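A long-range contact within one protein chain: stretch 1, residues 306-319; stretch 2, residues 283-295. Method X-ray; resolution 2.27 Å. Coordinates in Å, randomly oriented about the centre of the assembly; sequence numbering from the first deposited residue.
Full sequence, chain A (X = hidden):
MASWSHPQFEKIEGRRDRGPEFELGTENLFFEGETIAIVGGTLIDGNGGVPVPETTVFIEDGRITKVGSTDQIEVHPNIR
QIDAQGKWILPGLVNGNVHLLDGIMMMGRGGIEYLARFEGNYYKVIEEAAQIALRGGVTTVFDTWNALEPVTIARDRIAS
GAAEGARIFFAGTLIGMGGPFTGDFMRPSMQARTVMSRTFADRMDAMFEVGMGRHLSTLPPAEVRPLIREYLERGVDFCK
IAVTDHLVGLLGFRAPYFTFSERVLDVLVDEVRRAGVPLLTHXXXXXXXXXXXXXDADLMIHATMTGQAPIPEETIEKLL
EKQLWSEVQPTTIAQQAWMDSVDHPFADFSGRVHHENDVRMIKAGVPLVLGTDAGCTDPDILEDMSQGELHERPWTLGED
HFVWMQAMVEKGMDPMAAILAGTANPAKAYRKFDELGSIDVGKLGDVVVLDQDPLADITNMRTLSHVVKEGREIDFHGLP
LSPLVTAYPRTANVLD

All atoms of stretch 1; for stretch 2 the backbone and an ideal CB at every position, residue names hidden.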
ATOM      1  N   THR A 306      -5.433  -2.383 -27.870  1.00 32.88           N
ATOM      2  CA  THR A 306      -5.461  -3.827 -28.084  1.00 34.29           C
ATOM      3  C   THR A 306      -4.382  -4.619 -27.384  1.00 32.37           C
ATOM      4  O   THR A 306      -3.788  -5.510 -27.960  1.00 34.99           O
ATOM      5  CB  THR A 306      -5.391  -4.160 -29.592  1.00 33.23           C
ATOM      6  OG1 THR A 306      -4.168  -3.698 -30.147  1.00 31.98           O
ATOM      7  CG2 THR A 306      -6.536  -3.517 -30.300  1.00 32.40           C
ATOM      8  N   GLY A 307      -4.133  -4.296 -26.129  1.00 31.88           N
ATOM      9  CA  GLY A 307      -3.222  -5.122 -25.334  1.00 33.47           C
ATOM     10  C   GLY A 307      -1.776  -5.022 -25.784  1.00 32.41           C
ATOM     11  O   GLY A 307      -0.961  -5.904 -25.543  1.00 29.52           O
ATOM     12  N   GLN A 308      -1.499  -3.940 -26.493  1.00 29.03           N
ATOM     13  CA  GLN A 308      -0.210  -3.667 -27.113  1.00 30.86           C
ATOM     14  C   GLN A 308       0.199  -4.736 -28.100  1.00 31.78           C
ATOM     15  O   GLN A 308       1.348  -4.960 -28.319  1.00 30.97           O
ATOM     16  CB  GLN A 308       0.863  -3.470 -26.069  1.00 32.07           C
ATOM     17  CG  GLN A 308       0.762  -2.113 -25.393  1.00 31.29           C
ATOM     18  CD  GLN A 308       1.126  -0.965 -26.296  1.00 31.24           C
ATOM     19  OE1 GLN A 308       0.487   0.099 -26.278  1.00 35.14           O
ATOM     20  NE2 GLN A 308       2.157  -1.154 -27.078  1.00 30.19           N
ATOM     21  N   ALA A 309      -0.785  -5.341 -28.742  1.00 34.14           N
ATOM     22  CA  ALA A 309      -0.551  -6.291 -29.815  1.00 35.40           C
ATOM     23  C   ALA A 309      -1.130  -5.713 -31.095  1.00 31.62           C
ATOM     24  O   ALA A 309      -2.162  -5.067 -31.073  1.00 34.41           O
ATOM     25  CB  ALA A 309      -1.189  -7.624 -29.481  1.00 35.23           C
ATOM     26  N   PRO A 310      -0.417  -5.859 -32.206  1.00 33.04           N
ATOM     27  CA  PRO A 310      -0.865  -5.209 -33.451  1.00 29.17           C
ATOM     28  C   PRO A 310      -2.110  -5.825 -34.056  1.00 29.42           C
ATOM     29  O   PRO A 310      -2.274  -7.022 -34.078  1.00 29.01           O
ATOM     30  CB  PRO A 310       0.335  -5.363 -34.392  1.00 28.62           C
ATOM     31  CG  PRO A 310       1.050  -6.563 -33.901  1.00 34.09           C
ATOM     32  CD  PRO A 310       0.822  -6.647 -32.393  1.00 32.76           C
ATOM     33  N   ILE A 311      -2.977  -4.969 -34.559  1.00 31.80           N
ATOM     34  CA  ILE A 311      -4.209  -5.410 -35.151  1.00 33.95           C
ATOM     35  C   ILE A 311      -3.909  -6.190 -36.444  1.00 36.84           C
ATOM     36  O   ILE A 311      -3.232  -5.684 -37.297  1.00 34.49           O
ATOM     37  CB  ILE A 311      -5.127  -4.248 -35.486  1.00 36.86           C
ATOM     38  CG1 ILE A 311      -5.565  -3.554 -34.209  1.00 41.16           C
ATOM     39  CG2 ILE A 311      -6.346  -4.762 -36.230  1.00 39.26           C
ATOM     40  CD1 ILE A 311      -6.461  -2.358 -34.443  1.00 40.42           C
ATOM     41  N   PRO A 312      -4.403  -7.426 -36.566  1.00 37.96           N
ATOM     42  CA  PRO A 312      -4.160  -8.183 -37.788  1.00 35.72           C
ATOM     43  C   PRO A 312      -4.920  -7.650 -38.968  1.00 35.56           C
ATOM     44  O   PRO A 312      -5.993  -7.027 -38.839  1.00 38.30           O
ATOM     45  CB  PRO A 312      -4.673  -9.585 -37.467  1.00 35.90           C
ATOM     46  CG  PRO A 312      -5.020  -9.585 -36.003  1.00 37.50           C
ATOM     47  CD  PRO A 312      -5.253  -8.153 -35.616  1.00 36.09           C
ATOM     48  N   GLU A 313      -4.362  -7.927 -40.127  1.00 36.85           N
ATOM     49  CA  GLU A 313      -4.912  -7.478 -41.398  1.00 39.36           C
ATOM     50  C   GLU A 313      -6.355  -7.921 -41.555  1.00 36.31           C
ATOM     51  O   GLU A 313      -7.216  -7.162 -41.969  1.00 44.15           O
ATOM     52  CB  GLU A 313      -4.015  -7.984 -42.529  1.00 42.56           C
ATOM     53  CG  GLU A 313      -3.964  -7.047 -43.722  1.00 51.87           C
ATOM     54  CD  GLU A 313      -3.661  -5.583 -43.366  1.00 58.10           C
ATOM     55  OE1 GLU A 313      -2.584  -5.288 -42.802  1.00 56.16           O
ATOM     56  OE2 GLU A 313      -4.490  -4.704 -43.689  1.00 65.84           O
ATOM     57  N   GLU A 314      -6.624  -9.156 -41.179  1.00 35.75           N
ATOM     58  CA  GLU A 314      -7.953  -9.747 -41.306  1.00 41.52           C
ATOM     59  C   GLU A 314      -9.029  -8.925 -40.578  1.00 39.83           C
ATOM     60  O   GLU A 314     -10.156  -8.794 -41.038  1.00 43.27           O
ATOM     61  CB  GLU A 314      -7.883 -11.185 -40.762  1.00 54.92           C
ATOM     62  CG  GLU A 314      -9.199 -11.920 -40.786  1.00 66.77           C
ATOM     63  CD  GLU A 314      -9.379 -13.062 -39.781  1.00 77.57           C
ATOM     64  OE1 GLU A 314      -8.511 -13.964 -39.770  1.00 77.36           O
ATOM     65  OE2 GLU A 314     -10.423 -13.084 -39.050  1.00 82.88           O
ATOM     66  N   THR A 315      -8.652  -8.365 -39.438  1.00 35.80           N
ATOM     67  CA  THR A 315      -9.559  -7.579 -38.633  1.00 30.92           C
ATOM     68  C   THR A 315      -9.826  -6.242 -39.312  1.00 33.89           C
ATOM     69  O   THR A 315     -10.964  -5.763 -39.321  1.00 36.45           O
ATOM     70  CB  THR A 315      -9.015  -7.312 -37.230  1.00 29.41           C
ATOM     71  OG1 THR A 315      -8.737  -8.540 -36.577  1.00 31.71           O
ATOM     72  CG2 THR A 315     -10.008  -6.530 -36.383  1.00 28.08           C
ATOM     73  N   ILE A 316      -8.795  -5.631 -39.869  1.00 32.66           N
ATOM     74  CA  ILE A 316      -9.011  -4.382 -40.593  1.00 34.53           C
ATOM     75  C   ILE A 316      -9.933  -4.637 -41.755  1.00 36.41           C
ATOM     76  O   ILE A 316     -10.851  -3.836 -42.038  1.00 38.79           O
ATOM     77  CB  ILE A 316      -7.696  -3.781 -41.067  1.00 38.19           C
ATOM     78  CG1 ILE A 316      -6.962  -3.152 -39.874  1.00 41.34           C
ATOM     79  CG2 ILE A 316      -7.946  -2.729 -42.118  1.00 42.79           C
ATOM     80  CD1 ILE A 316      -5.551  -2.701 -40.178  1.00 40.17           C
ATOM     81  N   GLU A 317      -9.722  -5.756 -42.443  1.00 37.68           N
ATOM     82  CA  GLU A 317     -10.580  -6.110 -43.604  1.00 42.59           C
ATOM     83  C   GLU A 317     -12.040  -6.332 -43.236  1.00 35.32           C
ATOM     84  O   GLU A 317     -12.948  -5.904 -43.940  1.00 35.49           O
ATOM     85  CB  GLU A 317     -10.022  -7.327 -44.336  1.00 54.25           C
ATOM     86  CG  GLU A 317      -8.865  -6.959 -45.259  1.00 67.60           C
ATOM     87  CD  GLU A 317      -7.918  -8.147 -45.453  1.00 83.13           C
ATOM     88  OE1 GLU A 317      -6.730  -7.916 -45.734  1.00 87.40           O
ATOM     89  OE2 GLU A 317      -8.361  -9.321 -45.308  1.00 89.67           O
ATOM     90  N   LYS A 318     -12.272  -6.907 -42.074  1.00 35.66           N
ATOM     91  CA  LYS A 318     -13.653  -6.983 -41.561  1.00 38.07           C
ATOM     92  C   LYS A 318     -14.288  -5.607 -41.337  1.00 41.36           C
ATOM     93  O   LYS A 318     -15.482  -5.417 -41.560  1.00 39.29           O
ATOM     94  CB  LYS A 318     -13.718  -7.719 -40.247  1.00 37.54           C
ATOM     95  CG  LYS A 318     -13.413  -9.188 -40.329  1.00 39.03           C
ATOM     96  CD  LYS A 318     -13.872  -9.898 -39.065  1.00 41.34           C
ATOM     97  CE  LYS A 318     -13.278 -11.291 -38.941  1.00 40.97           C
ATOM     98  NZ  LYS A 318     -13.980 -12.028 -37.845  1.00 45.77           N
ATOM     99  N   LEU A 319     -13.496  -4.666 -40.849  1.00 37.89           N
ATOM    100  CA  LEU A 319     -14.019  -3.335 -40.577  1.00 37.59           C
ATOM    101  C   LEU A 319     -14.435  -2.676 -41.892  1.00 38.88           C
ATOM    102  O   LEU A 319     -15.473  -1.994 -41.980  1.00 39.92           O
ATOM    103  CB  LEU A 319     -12.972  -2.457 -39.876  1.00 37.23           C
ATOM    104  CG  LEU A 319     -12.703  -2.774 -38.403  1.00 35.09           C
ATOM    105  CD1 LEU A 319     -11.486  -2.025 -37.887  1.00 32.89           C
ATOM    106  CD2 LEU A 319     -13.900  -2.430 -37.537  1.00 35.03           C
ATOM    107  N   UNK A 283     -13.515  -2.318 -25.506  1.00 34.65           N
ATOM    108  CA  UNK A 283     -12.629  -3.450 -25.787  1.00 35.76           C
ATOM    109  C   UNK A 283     -11.180  -3.112 -25.569  1.00 33.00           C
ATOM    110  O   UNK A 283     -10.760  -2.024 -25.819  1.00 37.78           O
ATOM    111  CB  UNK A 283     -12.825  -3.936 -27.225  1.00 35.76           C
ATOM    112  N   UNK A 284     -10.442  -4.074 -25.071  1.00 31.42           N
ATOM    113  CA  UNK A 284      -9.132  -3.843 -24.547  1.00 33.06           C
ATOM    114  C   UNK A 284      -8.104  -4.805 -25.136  1.00 28.52           C
ATOM    115  O   UNK A 284      -6.982  -4.855 -24.711  1.00 27.75           O
ATOM    116  CB  UNK A 284      -9.159  -3.958 -23.022  1.00 33.06           C
ATOM    117  N   UNK A 285      -8.533  -5.582 -26.110  1.00 30.80           N
ATOM    118  CA  UNK A 285      -7.705  -6.672 -26.682  1.00 30.14           C
ATOM    119  C   UNK A 285      -8.116  -6.969 -28.095  1.00 28.44           C
ATOM    120  O   UNK A 285      -9.196  -6.579 -28.531  1.00 26.00           O
ATOM    121  CB  UNK A 285      -7.811  -7.946 -25.841  1.00 30.14           C
ATOM    122  N   UNK A 286      -7.255  -7.677 -28.822  1.00 28.51           N
ATOM    123  CA  UNK A 286      -7.561  -8.060 -30.227  1.00 30.48           C
ATOM    124  C   UNK A 286      -8.807  -8.944 -30.303  1.00 32.14           C
ATOM    125  O   UNK A 286      -9.663  -8.763 -31.133  1.00 30.05           O
ATOM    126  CB  UNK A 286      -6.374  -8.794 -30.853  1.00 30.48           C
ATOM    127  N   UNK A 287      -8.894  -9.902 -29.395  1.00 32.95           N
ATOM    128  CA  UNK A 287     -10.041 -10.793 -29.361  1.00 31.20           C
ATOM    129  C   UNK A 287     -11.301 -10.069 -28.942  1.00 29.06           C
ATOM    130  O   UNK A 287     -12.390 -10.362 -29.426  1.00 29.24           O
ATOM    131  CB  UNK A 287      -9.775 -11.965 -28.414  1.00 31.20           C
ATOM    132  N   UNK A 288     -11.141  -9.081 -28.094  1.00 26.94           N
ATOM    133  CA  UNK A 288     -12.267  -8.247 -27.727  1.00 27.23           C
ATOM    134  C   UNK A 288     -12.777  -7.466 -28.918  1.00 27.21           C
ATOM    135  O   UNK A 288     -13.971  -7.368 -29.169  1.00 30.49           O
ATOM    136  CB  UNK A 288     -11.880  -7.293 -26.595  1.00 27.23           C
ATOM    137  N   UNK A 289     -11.853  -6.893 -29.646  1.00 28.62           N
ATOM    138  CA  UNK A 289     -12.188  -6.139 -30.831  1.00 31.52           C
ATOM    139  C   UNK A 289     -12.911  -7.040 -31.831  1.00 28.62           C
ATOM    140  O   UNK A 289     -13.925  -6.685 -32.374  1.00 28.83           O
ATOM    141  CB  UNK A 289     -10.931  -5.530 -31.455  1.00 31.52           C
ATOM    142  N   UNK A 290     -12.354  -8.193 -32.075  1.00 28.52           N
ATOM    143  CA  UNK A 290     -12.972  -9.113 -33.013  1.00 32.61           C
ATOM    144  C   UNK A 290     -14.388  -9.449 -32.585  1.00 33.57           C
ATOM    145  O   UNK A 290     -15.302  -9.480 -33.384  1.00 29.97           O
ATOM    146  CB  UNK A 290     -12.139 -10.390 -33.140  1.00 32.61           C
ATOM    147  N   UNK A 291     -14.550  -9.698 -31.297  1.00 37.20           N
ATOM    148  CA  UNK A 291     -15.874 -10.064 -30.748  1.00 36.29           C
ATOM    149  C   UNK A 291     -16.869  -8.949 -30.952  1.00 39.15           C
ATOM    150  O   UNK A 291     -18.034  -9.177 -31.268  1.00 40.64           O
ATOM    151  CB  UNK A 291     -15.775 -10.398 -29.258  1.00 36.29           C
ATOM    152  N   UNK A 292     -16.399  -7.721 -30.776  1.00 38.79           N
ATOM    153  CA  UNK A 292     -17.273  -6.569 -30.962  1.00 36.33           C
ATOM    154  C   UNK A 292     -17.726  -6.438 -32.436  1.00 34.42           C
ATOM    155  O   UNK A 292     -18.877  -6.102 -32.749  1.00 33.20           O
ATOM    156  CB  UNK A 292     -16.555  -5.295 -30.512  1.00 36.33           C
ATOM    157  N   UNK A 293     -16.789  -6.657 -33.308  1.00 29.72           N
ATOM    158  CA  UNK A 293     -17.045  -6.600 -34.742  1.00 33.16           C
ATOM    159  C   UNK A 293     -18.083  -7.653 -35.146  1.00 35.70           C
ATOM    160  O   UNK A 293     -19.028  -7.380 -35.870  1.00 36.28           O
ATOM    161  CB  UNK A 293     -15.746  -6.804 -35.524  1.00 33.16           C
ATOM    162  N   UNK A 294     -17.912  -8.855 -34.605  1.00 35.64           N
ATOM    163  CA  UNK A 294     -18.814  -9.947 -34.899  1.00 40.47           C
ATOM    164  C   UNK A 294     -20.227  -9.739 -34.356  1.00 37.31           C
ATOM    165  O   UNK A 294     -21.128 -10.421 -34.756  1.00 38.95           O
ATOM    166  CB  UNK A 294     -18.235 -11.246 -34.334  1.00 40.47           C
ATOM    167  N   UNK A 295     -20.406  -8.789 -33.448  1.00 40.11           N
ATOM    168  CA  UNK A 295     -21.740  -8.380 -32.983  1.00 34.72           C
ATOM    169  C   UNK A 295     -22.262  -7.152 -33.724  1.00 35.55           C
ATOM    170  O   UNK A 295     -23.267  -6.578 -33.339  1.00 32.26           O
ATOM    171  CB  UNK A 295     -21.706  -8.093 -31.481  1.00 34.72           C
TER

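Position 283 lies beyond the reach of stretch 1: its ideal CB has nothing of that stretch within 5.5 Å, so the contact leaves the choice open. The residue is T283. At 284 CA-to-CB points away, and what meets stretch 1 is the backbone, whose O lies 3.2 Å from G307 N at an angle too poor for a hydrogen bond. Many side chains would do; the residue is T284.

Position 285 also points its CB away, yet its CA lies 3.9 Å from the CA of T306, the closest CA pair of the register. Phi and psi of -154° and 164° come just before the helical values that begin at 286, which makes this the N-cap, where serine, threonine, aspartate or asparagine can accept from a free backbone NH. It is S285, in rotamer p, and its OG accepts from the N of residue 288 at 2.9 Å.

Position 286 begins the helix. Its CB points sideways, but its ideal position is 4.9 Å from both T306 CB and P312 CD and 5.5 Å from A309 CB, at the mouth of a pocket lined largely by carbon. An apolar chain of medium length, such as leucine, isoleucine or methionine, would suit. The residue is L286 (m, t): CD1 reaches A309 CB at 3.8 Å, while CD2 packs at 3.6 Å from T306 CB, and P312 CD lies 3.9 Å from CD2. Its backbone N donates to a water, 2.8 Å away, which in turn donates to T306 O at 2.8 Å, tying the helix start to the loop.

Positions 287 and 288 turn from stretch 1 or lie out of its reach, so it says little about them; they are E287 and G288.

At 289 CB points toward stretch 1, with T306 CG2 5.0 Å and T315 CG2 5.1 Å from the ideal CB. Methyl groups ask for an apolar partner such as leucine, methionine or isoleucine. L289 (t, p) sends CD2 to 3.9 Å from T315 CG2 and 4.0 Å from I311 CD1, bridging loop and helix.

Position 290 is sideways, but its ideal CB is 5.3 Å from K318 NZ, a donor seeking an acceptor. Asparagine, aspartate, glutamine or glutamate could answer. It is N290, whose OD1 accepts from K318 NZ at 2.9 Å.

Positions 291 and 292 are out of reach and unconstrained by the contact: T291 and A292.

One turn beyond 289, position 293 again points toward stretch 1, its ideal CB 5.1 Å from K318 CD and 5.2 Å from L319 CD2. An aliphatic chain fits best. In I293 (m, t), CD1 lies 3.5 Å from T315 CG2 and 3.9 Å from L319 CD2, while CG2 rests 4.0 Å from K318 CB.

Position 294 is sideways with no near neighbour for its CB, but a long acid could reach the lysine's charge. E294 does so: OE2 forms a salt bridge with K318 NZ at 2.9 Å. Position 295, out of reach, is R295.

Stretch 2, residues 283-295: TTSLEGLNTAIER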
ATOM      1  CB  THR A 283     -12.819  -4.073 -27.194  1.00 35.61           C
ATOM      2  OG1 THR A 283     -12.484  -3.127 -28.210  1.00 35.07           O
ATOM      3  CG2 THR A 283     -14.224  -4.538 -27.388  1.00 35.93           C
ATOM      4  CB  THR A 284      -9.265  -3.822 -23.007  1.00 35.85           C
ATOM      5  OG1 THR A 284      -9.286  -2.471 -22.575  1.00 41.25           O
ATOM      6  CG2 THR A 284      -8.214  -4.544 -22.299  1.00 34.91           C
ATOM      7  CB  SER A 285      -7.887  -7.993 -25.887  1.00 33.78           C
ATOM      8  OG  SER A 285      -9.222  -8.438 -25.981  1.00 36.63           O
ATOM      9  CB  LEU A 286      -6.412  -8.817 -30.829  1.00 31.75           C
ATOM     10  CG  LEU A 286      -5.134  -8.014 -31.057  1.00 36.92           C
ATOM     11  CD1 LEU A 286      -4.010  -8.892 -31.661  1.00 39.33           C
ATOM     12  CD2 LEU A 286      -5.410  -6.826 -31.945  1.00 36.07           C
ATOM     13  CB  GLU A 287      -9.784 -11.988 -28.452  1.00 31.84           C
ATOM     14  CG  GLU A 287      -8.963 -13.064 -29.149  1.00 35.49           C
ATOM     15  CD  GLU A 287      -9.616 -13.540 -30.467  1.00 39.20           C
ATOM     16  OE1 GLU A 287     -10.747 -14.095 -30.497  1.00 44.28           O
ATOM     17  OE2 GLU A 287      -9.006 -13.322 -31.510  1.00 38.93           O
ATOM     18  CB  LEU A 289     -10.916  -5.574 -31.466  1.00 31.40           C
ATOM     19  CG  LEU A 289     -11.076  -4.784 -32.768  1.00 35.46           C
ATOM     20  CD1 LEU A 289     -12.053  -3.626 -32.654  1.00 36.30           C
ATOM     21  CD2 LEU A 289      -9.709  -4.241 -33.179  1.00 39.97           C
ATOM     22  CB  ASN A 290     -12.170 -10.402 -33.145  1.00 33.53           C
ATOM     23  CG  ASN A 290     -12.795 -11.353 -34.151  1.00 36.94           C
ATOM     24  OD1 ASN A 290     -12.800 -11.100 -35.352  1.00 36.71           O
ATOM     25  ND2 ASN A 290     -13.333 -12.466 -33.654  1.00 37.52           N
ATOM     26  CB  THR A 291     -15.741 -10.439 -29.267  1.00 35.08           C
ATOM     27  OG1 THR A 291     -15.001 -11.668 -29.162  1.00 37.17           O
ATOM     28  CG2 THR A 291     -17.064 -10.606 -28.609  1.00 36.37           C
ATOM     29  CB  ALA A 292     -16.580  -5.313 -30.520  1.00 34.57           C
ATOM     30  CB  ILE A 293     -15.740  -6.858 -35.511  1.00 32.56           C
ATOM     31  CG1 ILE A 293     -14.847  -5.618 -35.442  1.00 35.98           C
ATOM     32  CG2 ILE A 293     -16.032  -7.156 -36.975  1.00 33.65           C
ATOM     33  CD1 ILE A 293     -13.423  -5.872 -35.873  1.00 35.54           C
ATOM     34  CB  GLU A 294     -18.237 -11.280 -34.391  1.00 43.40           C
ATOM     35  CG  GLU A 294     -17.124 -11.827 -35.293  1.00 44.67           C
ATOM     36  CD  GLU A 294     -17.551 -12.006 -36.759  1.00 44.90           C
ATOM     37  OE1 GLU A 294     -18.645 -12.557 -36.988  1.00 57.78           O
ATOM     38  OE2 GLU A 294     -16.797 -11.617 -37.678  1.00 44.29           O
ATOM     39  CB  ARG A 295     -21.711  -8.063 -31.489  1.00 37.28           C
ATOM     40  CG  ARG A 295     -21.245  -9.183 -30.567  1.00 34.79           C
ATOM     41  CD  ARG A 295     -22.101 -10.369 -30.755  1.00 33.97           C
ATOM     42  NE  ARG A 295     -21.965 -11.408 -29.733  1.00 39.49           N
ATOM     43  CZ  ARG A 295     -20.934 -12.232 -29.633  1.00 42.01           C
ATOM     44  NH1 ARG A 295     -19.849 -12.080 -30.408  1.00 39.82           N
ATOM     45  NH2 ARG A 295     -20.997 -13.215 -28.744  1.00 42.76           N
TER
HETATM   46  O   HOH W   1      -4.790  -8.071 -27.549  1.00 28.97           O
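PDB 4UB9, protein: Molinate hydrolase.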